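Local coordinates for protein glutathione S-transferase (Bombyx mori, PDB 3AY8) that probably catalyses the transfer of glutathione to other compounds, working as a cytosolic homodimer with the glutathione S-transferase fold, at residues K81-W85 / Y86-L90; I126-S129 / L130-L134. All blocks are in the same frame, centred on the assembly; numbering follows the deposited sequence. Where two conformers were deposited one is given.

Contact 1 (K81-W85 / Y86-L90); sequences KDDQW and YPKDL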
ATOM      1  N   LYS A  81     -16.690   1.050 -18.563  1.00 44.40           N
ATOM      2  CA  LYS A  81     -17.902   1.367 -19.323  1.00 45.47           C
ATOM      3  C   LYS A  81     -19.046   1.812 -18.413  1.00 45.58           C
ATOM      4  O   LYS A  81     -20.068   2.305 -18.892  1.00 46.22           O
ATOM      5  CB  LYS A  81     -18.329   0.171 -20.181  1.00 45.80           C
ATOM      6  CG  LYS A  81     -17.497  -0.001 -21.444  1.00 47.87           C
ATOM      7  CD  LYS A  81     -17.638  -1.408 -22.013  1.00 51.94           C
ATOM      8  CE  LYS A  81     -16.749  -1.591 -23.237  1.00 53.90           C
ATOM      9  NZ  LYS A  81     -16.371  -3.019 -23.423  1.00 55.86           N
ATOM     10  N   ASP A  82     -18.862   1.615 -17.107  1.00 45.03           N
ATOM     11  CA  ASP A  82     -19.760   2.123 -16.067  1.00 44.48           C
ATOM     12  C   ASP A  82     -18.893   2.449 -14.842  1.00 43.29           C
ATOM     13  O   ASP A  82     -17.660   2.511 -14.948  1.00 43.38           O
ATOM     14  CB  ASP A  82     -20.832   1.079 -15.714  1.00 45.30           C
ATOM     15  CG  ASP A  82     -20.232  -0.241 -15.256  1.00 47.01           C
ATOM     16  OD1 ASP A  82     -19.216  -0.673 -15.841  1.00 48.21           O
ATOM     17  OD2 ASP A  82     -20.776  -0.856 -14.310  1.00 50.50           O
ATOM     18  N   ASP A  83     -19.583   2.580 -13.706  0.50 42.21           N
ATOM     19  CA  ASP A  83     -19.041   3.042 -12.441  0.50 41.01           C
ATOM     20  C   ASP A  83     -18.766   1.875 -11.484  0.50 40.06           C
ATOM     21  O   ASP A  83     -17.898   1.974 -10.617  0.50 39.76           O
ATOM     22  CB  ASP A  83     -20.054   3.989 -11.792  0.50 40.94           C
ATOM     23  CG  ASP A  83     -19.399   5.044 -10.935  0.50 41.09           C
ATOM     24  OD1 ASP A  83     -18.259   5.423 -11.258  0.50 41.57           O
ATOM     25  OD2 ASP A  83     -20.017   5.495  -9.947  0.50 41.41           O
ATOM     26  N   GLN A  84     -19.505   0.780 -11.653  0.50 38.68           N
ATOM     27  CA  GLN A  84     -19.502  -0.336 -10.698  0.50 37.76           C
ATOM     28  C   GLN A  84     -18.134  -0.652 -10.102  0.50 36.81           C
ATOM     29  O   GLN A  84     -17.992  -0.770  -8.888  0.50 36.75           O
ATOM     30  CB  GLN A  84     -20.063  -1.618 -11.343  0.50 37.69           C
ATOM     31  CG  GLN A  84     -20.442  -2.688 -10.331  0.50 37.27           C
ATOM     32  CD  GLN A  84     -20.190  -4.114 -10.818  0.50 36.76           C
ATOM     33  OE1 GLN A  84     -19.419  -4.851 -10.208  0.50 33.80           O
ATOM     34  NE2 GLN A  84     -20.845  -4.505 -11.911  0.50 34.54           N
ATOM     35  N   TRP A  85     -17.142  -0.798 -10.971  1.00 36.16           N
ATOM     36  CA  TRP A  85     -15.835  -1.362 -10.595  1.00 34.97           C
ATOM     37  C   TRP A  85     -14.970  -0.422  -9.753  1.00 33.81           C
ATOM     38  O   TRP A  85     -14.174  -0.875  -8.943  1.00 33.55           O
ATOM     39  CB  TRP A  85     -15.091  -1.905 -11.816  1.00 34.52           C
ATOM     40  CG  TRP A  85     -15.769  -3.126 -12.403  1.00 34.05           C
ATOM     41  CD1 TRP A  85     -16.602  -3.158 -13.492  1.00 33.92           C
ATOM     42  CD2 TRP A  85     -15.685  -4.477 -11.926  1.00 32.63           C
ATOM     43  NE1 TRP A  85     -17.033  -4.437 -13.724  1.00 34.63           N
ATOM     44  CE2 TRP A  85     -16.490  -5.270 -12.778  1.00 34.22           C
ATOM     45  CE3 TRP A  85     -15.015  -5.095 -10.859  1.00 31.10           C
ATOM     46  CZ2 TRP A  85     -16.631  -6.657 -12.605  1.00 33.10           C
ATOM     47  CZ3 TRP A  85     -15.158  -6.473 -10.685  1.00 31.47           C
ATOM     48  CH2 TRP A  85     -15.963  -7.237 -11.551  1.00 32.59           C
ATOM     49  N   TYR A  86     -15.154   0.881  -9.939  1.00 32.63           N
ATOM     50  CA  TYR A  86     -14.436   1.899  -9.168  1.00 31.45           C
ATOM     51  C   TYR A  86     -15.339   3.132  -9.089  1.00 31.09           C
ATOM     52  O   TYR A  86     -15.210   4.035  -9.904  1.00 30.36           O
ATOM     53  CB  TYR A  86     -13.112   2.235  -9.857  1.00 31.35           C
ATOM     54  CG  TYR A  86     -12.121   3.048  -9.042  1.00 29.39           C
ATOM     55  CD1 TYR A  86     -11.918   2.792  -7.679  1.00 29.00           C
ATOM     56  CD2 TYR A  86     -11.360   4.042  -9.643  1.00 27.70           C
ATOM     57  CE1 TYR A  86     -11.001   3.529  -6.938  1.00 27.49           C
ATOM     58  CE2 TYR A  86     -10.436   4.790  -8.910  1.00 27.45           C
ATOM     59  CZ  TYR A  86     -10.263   4.521  -7.559  1.00 27.85           C
ATOM     60  OH  TYR A  86      -9.350   5.246  -6.829  1.00 27.35           O
ATOM     61  N   PRO A  87     -16.272   3.155  -8.118  1.00 31.02           N
ATOM     62  CA  PRO A  87     -17.300   4.218  -8.103  1.00 31.45           C
ATOM     63  C   PRO A  87     -16.734   5.628  -8.002  1.00 31.90           C
ATOM     64  O   PRO A  87     -15.746   5.859  -7.288  1.00 31.00           O
ATOM     65  CB  PRO A  87     -18.153   3.880  -6.880  1.00 30.79           C
ATOM     66  CG  PRO A  87     -17.991   2.392  -6.712  1.00 32.39           C
ATOM     67  CD  PRO A  87     -16.535   2.126  -7.097  1.00 30.88           C
ATOM     68  N   LYS A  88     -17.365   6.554  -8.724  1.00 32.21           N
ATOM     69  CA  LYS A  88     -16.909   7.933  -8.753  1.00 33.02           C
ATOM     70  C   LYS A  88     -17.313   8.701  -7.498  1.00 32.73           C
ATOM     71  O   LYS A  88     -16.619   9.642  -7.123  1.00 33.08           O
ATOM     72  CB  LYS A  88     -17.378   8.645 -10.022  1.00 33.78           C
ATOM     73  CG  LYS A  88     -16.899   7.949 -11.297  1.00 36.63           C
ATOM     74  CD  LYS A  88     -16.940   8.861 -12.517  1.00 42.01           C
ATOM     75  CE  LYS A  88     -15.536   9.149 -13.035  1.00 43.65           C
ATOM     76  NZ  LYS A  88     -15.009   7.962 -13.758  1.00 44.50           N
ATOM     77  N   ASP A  89     -18.408   8.297  -6.850  1.00 32.26           N
ATOM     78  CA  ASP A  89     -18.801   8.880  -5.546  1.00 32.86           C
ATOM     79  C   ASP A  89     -17.588   8.835  -4.598  1.00 32.26           C
ATOM     80  O   ASP A  89     -16.954   7.781  -4.455  1.00 31.17           O
ATOM     81  CB  ASP A  89     -20.004   8.125  -4.943  1.00 33.12           C
ATOM     82  CG  ASP A  89     -20.345   8.577  -3.510  1.00 35.65           C
ATOM     83  OD1 ASP A  89     -21.126   9.543  -3.348  1.00 38.80           O
ATOM     84  OD2 ASP A  89     -19.856   7.955  -2.537  1.00 36.20           O
ATOM     85  N   LEU A  90     -17.277   9.965  -3.961  1.00 31.53           N
ATOM     86  CA  LEU A  90     -16.021  10.099  -3.219  1.00 31.09           C
ATOM     87  C   LEU A  90     -15.924   9.203  -2.004  1.00 30.58           C
ATOM     88  O   LEU A  90     -14.851   8.714  -1.695  1.00 30.91           O
ATOM     89  CB  LEU A  90     -15.747  11.563  -2.827  1.00 31.23           C
ATOM     90  CG  LEU A  90     -15.499  12.494  -4.012  1.00 30.91           C
ATOM     91  CD1 LEU A  90     -15.262  13.922  -3.538  1.00 32.36           C
ATOM     92  CD2 LEU A  90     -14.314  11.986  -4.835  1.00 31.91           C
TER
HETATM   93  O   HOH W   1     -20.607   6.351  -7.575  1.00 32.90           O
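D83 OD2 is gripped by two groups. The backbone N of K88 donates to it at 3.1 Å, nearly straight at 166°, and meets it on the syn side of the carboxylate. A water donates to the same D83 OD2 at 2.6 Å. That water also accepts from the backbone N of D89, 3.0 Å away, so the carboxylate serves two successive N-H groups, one directly and one through the water. The second oxygen, D83 OD1, takes a weak, bent bond from K88 N at 2.9 Å. K88 N is thus shared by both oxygens, with the straighter bond on OD2. D83 CG lies roughly anti to the backbone N (chi1 -150°), which swings the acid along the chain over P87 CA.

The backbone beneath is a type I beta turn from D83 to Y86. Y86 N closes it on D83 O at 3.0 Å. D83 O also receives a CA-H...O contact from P87 CA at 3.4 Å. The P87 ring lies beside the turn, its CD 3.7 Å from Q84 O.

K88 crosses the D83 side chain at a slant. Its ammonium stays 4.8 Å from D83 OD1, NZ to oxygen, and has a long, weak ion pair with D77. Y86 points into the protein, where its hydroxyl bonds N97 and its ring makes a cation-pi contact with R93. D89 caps the start of helix 90-120 by accepting from K92 N.

The acid of D83 thus ties the turn to the approach to that helix. The direct N-H of K88 and the water, itself held by D89 N, would probably favour the charged form, with the lysine nearby adding a modest pull.

Contact 2 (I126-S129 / L130-L134); sequences IKQS and LKDDL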
ATOM      1  N   ILE A 126       7.356 -21.989   7.749  1.00 37.16           N
ATOM      2  CA  ILE A 126       6.557 -20.804   8.017  1.00 35.98           C
ATOM      3  C   ILE A 126       6.722 -20.450   9.499  1.00 35.24           C
ATOM      4  O   ILE A 126       6.303 -21.214  10.366  1.00 34.88           O
ATOM      5  CB  ILE A 126       5.084 -21.034   7.612  1.00 36.06           C
ATOM      6  CG1 ILE A 126       5.023 -21.414   6.112  1.00 36.57           C
ATOM      7  CG2 ILE A 126       4.230 -19.799   7.963  1.00 35.07           C
ATOM      8  CD1 ILE A 126       3.618 -21.629   5.516  1.00 35.48           C
ATOM      9  N   LYS A 127       7.354 -19.304   9.771  1.00 34.46           N
ATOM     10  CA  LYS A 127       7.580 -18.851  11.144  0.60 34.33           C
ATOM     11  C   LYS A 127       6.251 -18.573  11.842  1.00 33.59           C
ATOM     12  O   LYS A 127       5.341 -17.991  11.253  1.00 32.93           O
ATOM     13  CB  LYS A 127       8.457 -17.594  11.183  0.60 34.60           C
ATOM     14  CG  LYS A 127       9.959 -17.835  11.039  0.60 36.70           C
ATOM     15  CD  LYS A 127      10.708 -16.498  10.913  0.60 38.69           C
ATOM     16  CE  LYS A 127      12.135 -16.675  10.389  0.60 40.18           C
ATOM     17  NZ  LYS A 127      13.185 -16.592  11.449  0.60 42.13           N
ATOM     18  N   GLN A 128       6.151 -18.991  13.101  1.00 32.63           N
ATOM     19  CA  GLN A 128       4.928 -18.801  13.875  1.00 31.55           C
ATOM     20  C   GLN A 128       4.522 -17.328  13.963  1.00 30.91           C
ATOM     21  O   GLN A 128       3.353 -17.000  13.765  1.00 30.65           O
ATOM     22  CB  GLN A 128       5.048 -19.419  15.274  1.00 31.56           C
ATOM     23  CG  GLN A 128       3.749 -19.335  16.089  1.00 30.69           C
ATOM     24  CD  GLN A 128       2.651 -20.222  15.525  1.00 30.08           C
ATOM     25  OE1 GLN A 128       1.557 -19.750  15.191  1.00 30.54           O
ATOM     26  NE2 GLN A 128       2.946 -21.510  15.394  1.00 29.68           N
ATOM     27  N   SER A 129       5.483 -16.454  14.257  1.00 30.24           N
ATOM     28  CA  SER A 129       5.251 -15.000  14.306  1.00 30.05           C
ATOM     29  C   SER A 129       4.643 -14.443  13.008  1.00 29.70           C
ATOM     30  O   SER A 129       3.726 -13.612  13.027  1.00 29.85           O
ATOM     31  CB  SER A 129       6.562 -14.268  14.596  1.00 30.21           C
ATOM     32  OG  SER A 129       7.550 -14.624  13.628  1.00 30.74           O
ATOM     33  N   LEU A 130       5.165 -14.902  11.880  1.00 29.21           N
ATOM     34  CA  LEU A 130       4.668 -14.472  10.571  1.00 28.75           C
ATOM     35  C   LEU A 130       3.259 -14.988  10.290  1.00 28.55           C
ATOM     36  O   LEU A 130       2.444 -14.286   9.669  1.00 27.98           O
ATOM     37  CB  LEU A 130       5.614 -14.960   9.486  1.00 28.37           C
ATOM     38  CG  LEU A 130       7.038 -14.411   9.587  1.00 29.11           C
ATOM     39  CD1 LEU A 130       7.855 -14.951   8.417  1.00 30.68           C
ATOM     40  CD2 LEU A 130       7.040 -12.881   9.604  1.00 29.74           C
ATOM     41  N   LYS A 131       2.997 -16.220  10.735  1.00 28.05           N
ATOM     42  CA  LYS A 131       1.694 -16.862  10.583  1.00 28.53           C
ATOM     43  C   LYS A 131       0.651 -16.086  11.375  1.00 28.09           C
ATOM     44  O   LYS A 131      -0.418 -15.770  10.857  1.00 28.44           O
ATOM     45  CB  LYS A 131       1.765 -18.314  11.074  1.00 28.75           C
ATOM     46  CG  LYS A 131       0.463 -19.098  10.999  1.00 30.87           C
ATOM     47  CD  LYS A 131       0.650 -20.546  11.474  1.00 33.52           C
ATOM     48  CE  LYS A 131      -0.648 -21.330  11.337  1.00 36.54           C
ATOM     49  NZ  LYS A 131      -0.466 -22.770  11.711  1.00 37.44           N
ATOM     50  N   ASP A 132       0.968 -15.782  12.633  1.00 27.46           N
ATOM     51  CA  ASP A 132       0.069 -15.004  13.482  1.00 27.69           C
ATOM     52  C   ASP A 132      -0.205 -13.619  12.900  1.00 27.10           C
ATOM     53  O   ASP A 132      -1.328 -13.124  12.964  1.00 27.06           O
ATOM     54  CB  ASP A 132       0.670 -14.835  14.876  1.00 27.69           C
ATOM     55  CG  ASP A 132       0.788 -16.140  15.627  1.00 29.27           C
ATOM     56  OD1 ASP A 132       0.278 -17.182  15.151  1.00 31.44           O
ATOM     57  OD2 ASP A 132       1.415 -16.127  16.702  1.00 31.62           O
ATOM     58  N   ASP A 133       0.839 -12.996  12.361  1.00 26.49           N
ATOM     59  CA  ASP A 133       0.736 -11.656  11.781  1.00 26.59           C
ATOM     60  C   ASP A 133      -0.240 -11.670  10.605  1.00 26.47           C
ATOM     61  O   ASP A 133      -1.152 -10.846  10.548  1.00 26.50           O
ATOM     62  CB  ASP A 133       2.120 -11.167  11.342  1.00 26.80           C
ATOM     63  CG  ASP A 133       2.205  -9.643  11.229  1.00 28.62           C
ATOM     64  OD1 ASP A 133       1.302  -8.927  11.733  1.00 29.13           O
ATOM     65  OD2 ASP A 133       3.178  -9.167  10.609  1.00 29.21           O
ATOM     66  N   LEU A 134      -0.068 -12.628   9.693  1.00 25.55           N
ATOM     67  CA  LEU A 134      -0.976 -12.765   8.569  1.00 25.97           C
ATOM     68  C   LEU A 134      -2.409 -13.072   9.032  1.00 25.67           C
ATOM     69  O   LEU A 134      -3.353 -12.482   8.537  1.00 25.51           O
ATOM     70  CB  LEU A 134      -0.496 -13.833   7.568  1.00 25.33           C
ATOM     71  CG  LEU A 134      -1.438 -14.098   6.378  1.00 25.89           C
ATOM     72  CD1 LEU A 134      -1.768 -12.825   5.565  1.00 26.65           C
ATOM     73  CD2 LEU A 134      -0.890 -15.197   5.458  1.00 25.43           C
TER
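The N-terminal first turn of helix 128-147 holds this contact, with K127 at the N-cap position. K127 O accepts from K131 N at 3.0 Å and starts the helical bonding. The next bond runs from D132 N to Q128 O, 2.9 Å long. D133 N then bonds S129 O at 3.0 Å. These are successive i to i+4 bonds.

The apolar part of the contact is K127 against L130. The two side chains pass at a slant, and K127 CB lies 3.8 Å from L130 CG. L130 CD1 also reaches along the lysine to its CD. L130 CG is anti to its own carbonyl carbon (chi1 -62°), which turns the branched end back toward the start of the helix and K127. On another side, I126 CG2 touches K131 CB at 4.2 Å. The K131 chain runs out fully extended beyond this point.

D132 lies one turn on from Q128. Its carboxylate stands over the first turn, with D132 CG 3.3 Å from Q128 O. D133 CB rests 3.4 Å from S129 O, while its carboxylate makes a salt bridge with K110 of helix 90-120. I126 and L130 pack on I114 of that same helix, and I126 and K131 touch W175.

One flank of the turn thus faces a neighbouring helix, and most of its polar residues face outward. The D133-K110 salt bridge ties this turn to helix 90-120. The arrangement is that of an amphipathic helix start in the all-helical C-terminal domain of glutathione S-transferases.

Overall arrangement
Contact 1 comes first along the chain and closes before contact 2 opens. Their centres are about 36 Å apart and their nearest atoms about 22 Å, so they do not touch. They lie on opposite sides of the chain's centre. Residues 81-90 form the loop between helix 68-79 and helix 90-120, joining the thioredoxin-like N-terminal part to the helical C-terminal part. Residues 126-134 cover the lead-in and first turns of helix 128-147. Helix 90-120 connects the two regions: it starts at contact 1, and further along its I114 and K110 meet contact 2. Both contacts thus mark helix starts in one bundle, one at the domain junction, the other across the chain's centre from it.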